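Local coordinates for protein phenol hydroxylase component phN (Pseudomonas stutzeri, PDB 3U52) that probably hydroxylates phenol with molecular oxygen at a diiron centre, as the large subunit of a multicomponent bacterial monooxygenase, at residues S105-S116 / Q134-Q145. Sequence-based numbering, arbitrary orientation.
Sequences SPLEHAAFQGYS and QAIDELRHSQTQ. With FE (Fe (III) ion), chain G.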
loop_
_atom_site.group_PDB
_atom_site.type_symbol
_atom_site.label_atom_id
_atom_site.label_comp_id
_atom_site.label_asym_id
_atom_site.label_seq_id
_atom_site.Cartn_x
_atom_site.Cartn_y
_atom_site.Cartn_z
ATOM N N SER A 105 -21.272 3.983 9.801
ATOM C CA SER A 105 -21.044 2.740 9.026
ATOM C C SER A 105 -22.297 1.900 8.736
ATOM O O SER A 105 -22.433 1.347 7.629
ATOM C CB SER A 105 -20.023 1.815 9.671
ATOM O OG SER A 105 -18.727 2.346 9.555
ATOM N N PRO A 106 -23.178 1.722 9.748
ATOM C CA PRO A 106 -24.346 0.927 9.461
ATOM C C PRO A 106 -25.221 1.568 8.379
ATOM O O PRO A 106 -25.865 0.849 7.615
ATOM C CB PRO A 106 -25.067 0.847 10.815
ATOM C CG PRO A 106 -23.900 1.039 11.884
ATOM C CD PRO A 106 -23.115 2.156 11.161
ATOM N N LEU A 107 -25.177 2.882 8.253
ATOM C CA LEU A 107 -25.872 3.559 7.171
ATOM C C LEU A 107 -25.288 3.203 5.808
ATOM O O LEU A 107 -26.041 3.126 4.819
ATOM C CB LEU A 107 -25.871 5.073 7.396
ATOM C CG LEU A 107 -27.105 5.650 8.123
ATOM C CD1 LEU A 107 -27.871 4.669 8.956
ATOM C CD2 LEU A 107 -26.810 6.985 8.840
ATOM N N GLU A 108 -23.963 2.952 5.751
ATOM C CA GLU A 108 -23.312 2.673 4.463
ATOM C C GLU A 108 -23.967 1.355 4.024
ATOM O O GLU A 108 -24.323 1.168 2.865
ATOM C CB GLU A 108 -21.800 2.440 4.623
ATOM C CG GLU A 108 -20.951 3.645 5.141
ATOM C CD GLU A 108 -20.696 4.663 4.064
ATOM O OE1 GLU A 108 -19.830 5.537 4.235
ATOM O OE2 GLU A 108 -21.373 4.592 3.038
ATOM N N HIS A 109 -24.079 0.430 4.969
ATOM C CA HIS A 109 -24.600 -0.906 4.687
ATOM C C HIS A 109 -26.096 -0.883 4.318
ATOM O O HIS A 109 -26.499 -1.535 3.357
ATOM C CB HIS A 109 -24.391 -1.834 5.853
ATOM C CG HIS A 109 -24.398 -3.265 5.450
ATOM N ND1 HIS A 109 -23.264 -3.910 5.010
ATOM C CD2 HIS A 109 -25.403 -4.151 5.328
ATOM C CE1 HIS A 109 -23.562 -5.152 4.682
ATOM N NE2 HIS A 109 -24.858 -5.320 4.854
ATOM N N ALA A 110 -26.909 -0.147 5.082
ATOM C CA ALA A 110 -28.279 0.191 4.657
ATOM C C ALA A 110 -28.361 0.783 3.241
ATOM O O ALA A 110 -29.281 0.453 2.493
ATOM C CB ALA A 110 -28.896 1.138 5.625
ATOM N N ALA A 111 -27.389 1.604 2.837
ATOM C CA ALA A 111 -27.461 2.235 1.523
ATOM C C ALA A 111 -27.171 1.162 0.454
ATOM O O ALA A 111 -27.780 1.147 -0.640
ATOM C CB ALA A 111 -26.524 3.375 1.430
ATOM N N PHE A 112 -26.274 0.241 0.793
ATOM C CA PHE A 112 -26.000 -0.895 -0.103
ATOM C C PHE A 112 -27.287 -1.687 -0.451
ATOM O O PHE A 112 -27.567 -1.926 -1.614
ATOM C CB PHE A 112 -24.904 -1.801 0.474
ATOM C CG PHE A 112 -25.043 -3.247 0.074
ATOM C CD1 PHE A 112 -24.986 -3.637 -1.296
ATOM C CD2 PHE A 112 -25.192 -4.215 1.044
ATOM C CE1 PHE A 112 -25.099 -4.939 -1.666
ATOM C CE2 PHE A 112 -25.334 -5.594 0.680
ATOM C CZ PHE A 112 -25.281 -5.941 -0.670
ATOM N N GLN A 113 -28.053 -2.088 0.570
ATOM C CA GLN A 113 -29.332 -2.779 0.343
ATOM C C GLN A 113 -30.396 -1.921 -0.359
ATOM O O GLN A 113 -31.100 -2.426 -1.201
ATOM C CB GLN A 113 -29.922 -3.280 1.665
ATOM C CG GLN A 113 -28.935 -3.718 2.684
ATOM C CD GLN A 113 -29.575 -4.227 3.917
ATOM O OE1 GLN A 113 -29.705 -3.501 4.929
ATOM N NE2 GLN A 113 -30.021 -5.475 3.858
ATOM N N GLY A 114 -30.531 -0.654 0.043
ATOM C CA GLY A 114 -31.514 0.273 -0.536
ATOM C C GLY A 114 -31.220 0.559 -1.998
ATOM O O GLY A 114 -32.131 0.531 -2.839
ATOM N N TYR A 115 -29.953 0.813 -2.333
ATOM C CA TYR A 115 -29.597 1.022 -3.734
ATOM C C TYR A 115 -29.691 -0.272 -4.566
ATOM O O TYR A 115 -30.058 -0.214 -5.750
ATOM C CB TYR A 115 -28.195 1.630 -3.863
ATOM C CG TYR A 115 -28.207 3.139 -3.727
ATOM C CD1 TYR A 115 -27.832 3.738 -2.517
ATOM C CD2 TYR A 115 -28.658 3.956 -4.774
ATOM C CE1 TYR A 115 -27.883 5.114 -2.361
ATOM C CE2 TYR A 115 -28.708 5.363 -4.624
ATOM C CZ TYR A 115 -28.325 5.911 -3.414
ATOM O OH TYR A 115 -28.329 7.270 -3.255
ATOM N N SER A 116 -29.337 -1.418 -3.988
ATOM C CA SER A 116 -29.518 -2.710 -4.699
ATOM C C SER A 116 -31.001 -2.852 -5.124
ATOM O O SER A 116 -31.334 -3.155 -6.284
ATOM C CB SER A 116 -29.145 -3.879 -3.787
ATOM O OG SER A 116 -27.741 -3.913 -3.491
ATOM N N GLN A 134 -23.634 2.411 -7.589
ATOM C CA GLN A 134 -23.676 3.036 -6.276
ATOM C C GLN A 134 -23.845 1.982 -5.150
ATOM O O GLN A 134 -23.110 1.986 -4.165
ATOM C CB GLN A 134 -24.754 4.134 -6.203
ATOM C CG GLN A 134 -24.902 4.650 -4.814
ATOM C CD GLN A 134 -24.808 6.135 -4.706
ATOM O OE1 GLN A 134 -24.914 6.863 -5.697
ATOM N NE2 GLN A 134 -24.591 6.611 -3.473
ATOM N N ALA A 135 -24.748 1.028 -5.340
ATOM C CA ALA A 135 -24.910 -0.044 -4.351
ATOM C C ALA A 135 -23.599 -0.771 -4.018
ATOM O O ALA A 135 -23.264 -0.983 -2.831
ATOM C CB ALA A 135 -25.962 -1.061 -4.847
ATOM N N ILE A 136 -22.856 -1.182 -5.035
ATOM C CA ILE A 136 -21.640 -1.953 -4.729
ATOM C C ILE A 136 -20.534 -1.011 -4.145
ATOM O O ILE A 136 -19.717 -1.446 -3.343
ATOM C CB ILE A 136 -21.184 -2.815 -5.927
ATOM C CG1 ILE A 136 -20.147 -3.851 -5.484
ATOM C CG2 ILE A 136 -20.638 -1.893 -6.993
ATOM C CD1 ILE A 136 -19.718 -4.849 -6.611
ATOM N N ASP A 137 -20.514 0.275 -4.508
ATOM C CA ASP A 137 -19.642 1.230 -3.780
ATOM C C ASP A 137 -19.985 1.356 -2.298
ATOM O O ASP A 137 -19.089 1.507 -1.450
ATOM C CB ASP A 137 -19.701 2.650 -4.389
ATOM C CG ASP A 137 -19.205 2.742 -5.814
ATOM O OD1 ASP A 137 -18.458 1.882 -6.362
ATOM O OD2 ASP A 137 -19.617 3.746 -6.445
ATOM N N GLU A 138 -21.276 1.379 -1.948
ATOM C CA GLU A 138 -21.667 1.469 -0.523
ATOM C C GLU A 138 -21.289 0.197 0.234
ATOM O O GLU A 138 -20.912 0.269 1.404
ATOM C CB GLU A 138 -23.160 1.720 -0.362
ATOM C CG GLU A 138 -23.612 2.914 -1.189
ATOM C CD GLU A 138 -23.080 4.242 -0.622
ATOM O OE1 GLU A 138 -23.394 5.289 -1.191
ATOM O OE2 GLU A 138 -22.339 4.239 0.396
ATOM N N LEU A 139 -21.416 -0.956 -0.413
ATOM C CA LEU A 139 -20.895 -2.174 0.158
ATOM C C LEU A 139 -19.395 -2.009 0.447
ATOM O O LEU A 139 -18.877 -2.401 1.488
ATOM C CB LEU A 139 -21.067 -3.327 -0.840
ATOM C CG LEU A 139 -20.637 -4.685 -0.235
ATOM C CD1 LEU A 139 -21.334 -5.015 1.154
ATOM C CD2 LEU A 139 -20.835 -5.849 -1.276
ATOM N N ARG A 140 -18.678 -1.477 -0.513
ATOM C CA ARG A 140 -17.259 -1.258 -0.298
ATOM C C ARG A 140 -17.035 -0.378 0.911
ATOM O O ARG A 140 -16.172 -0.655 1.725
ATOM C CB ARG A 140 -16.646 -0.578 -1.507
ATOM C CG ARG A 140 -15.157 -0.267 -1.253
ATOM C CD ARG A 140 -14.493 0.237 -2.448
ATOM N NE ARG A 140 -14.279 1.622 -2.300
ATOM C CZ ARG A 140 -13.088 2.171 -2.174
ATOM N NH1 ARG A 140 -11.985 1.428 -2.199
ATOM N NH2 ARG A 140 -13.010 3.476 -2.025
ATOM N N HIS A 141 -17.816 0.693 1.024
ATOM C CA HIS A 141 -17.627 1.696 2.079
ATOM C C HIS A 141 -17.879 1.074 3.424
ATOM O O HIS A 141 -17.115 1.260 4.364
ATOM C CB HIS A 141 -18.545 2.920 1.837
ATOM C CG HIS A 141 -18.114 3.754 0.668
ATOM N ND1 HIS A 141 -18.853 4.813 0.196
ATOM C CD2 HIS A 141 -17.017 3.677 -0.133
ATOM C CE1 HIS A 141 -18.237 5.355 -0.840
ATOM N NE2 HIS A 141 -17.112 4.699 -1.045
ATOM N N SER A 142 -18.930 0.256 3.480
ATOM C CA SER A 142 -19.271 -0.521 4.682
ATOM C C SER A 142 -18.097 -1.446 5.166
ATOM O O SER A 142 -17.689 -1.423 6.317
ATOM C CB SER A 142 -20.498 -1.379 4.328
ATOM O OG SER A 142 -20.830 -2.193 5.413
ATOM N N GLN A 143 -17.602 -2.284 4.270
ATOM C CA GLN A 143 -16.594 -3.272 4.605
ATOM C C GLN A 143 -15.238 -2.651 4.874
ATOM O O GLN A 143 -14.568 -3.050 5.821
ATOM C CB GLN A 143 -16.534 -4.306 3.476
ATOM C CG GLN A 143 -17.879 -5.048 3.273
ATOM C CD GLN A 143 -17.743 -6.187 2.297
ATOM O OE1 GLN A 143 -16.993 -6.077 1.319
ATOM N NE2 GLN A 143 -18.451 -7.290 2.551
ATOM N N THR A 144 -14.809 -1.699 4.064
ATOM C CA THR A 144 -13.525 -1.052 4.298
ATOM C C THR A 144 -13.513 -0.230 5.604
ATOM O O THR A 144 -12.496 -0.151 6.266
ATOM C CB THR A 144 -13.073 -0.169 3.116
ATOM O OG1 THR A 144 -13.952 0.935 2.993
ATOM C CG2 THR A 144 -13.077 -0.931 1.791
ATOM N N GLN A 145 -14.646 0.360 5.988
ATOM C CA GLN A 145 -14.783 0.940 7.315
ATOM C C GLN A 145 -14.633 -0.090 8.443
ATOM O O GLN A 145 -13.918 0.182 9.386
ATOM C CB GLN A 145 -16.103 1.742 7.426
ATOM C CG GLN A 145 -16.015 2.993 6.537
ATOM C CD GLN A 145 -17.350 3.679 6.345
ATOM O OE1 GLN A 145 -18.289 3.376 7.066
ATOM N NE2 GLN A 145 -17.431 4.628 5.375
HETATM FE FE FE G . -20.880 5.682 1.090
HETATM O O HOH W 1 -21.076 -1.242 8.049
#
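Glu-108 and Glu-138 reach the same iron(III) ion from two antiparallel helices, 105-116 and 134-145, whose axes come within 7.6 Å. Glu-108 OE2 lies 2.3 Å from the iron and Glu-138 OE2 2.2 Å. The two carboxylate planes are 33° apart. His-141 adds ND1 at 2.4 Å from the metal. Both glutamate chains bend at chi2, Glu-108 at -77°, which turns each carboxylate toward the shared iron.

The second shell fixes these ligands. Gln-145 NE2 donates to Glu-108 OE1 over 2.8 Å, arriving from above the carboxylate plane, while Ser-105 OG donates to Gln-145 OE1 (2.7 Å) and sets which way round the amide faces. With an alanine here, Glu-108 OE1 would probably lose this donor and Ser-105 OG its acceptor, leaving the carboxylate freer to turn. Gln-134 NE2 serves Glu-138 OE1 on its anti lone pair, with Gln-134 CG centred over the Tyr-115 ring, 3.6 Å from its centroid. Asp-232 OD2 hydrogen-bonds His-141 NE2 and so helps hold the ring's rotation.

Beyond the iron, Ser-142 OG and His-109 ND1 share a hydrogen bond of 3.0 Å, in the plane of the ring, and Leu-139 CD1 covers one face of Phe-112. Glu-199, Glu-233 and His-236 hold the second iron, completing a diiron site in a four-helix bundle, as in bacterial multicomponent monooxygenases.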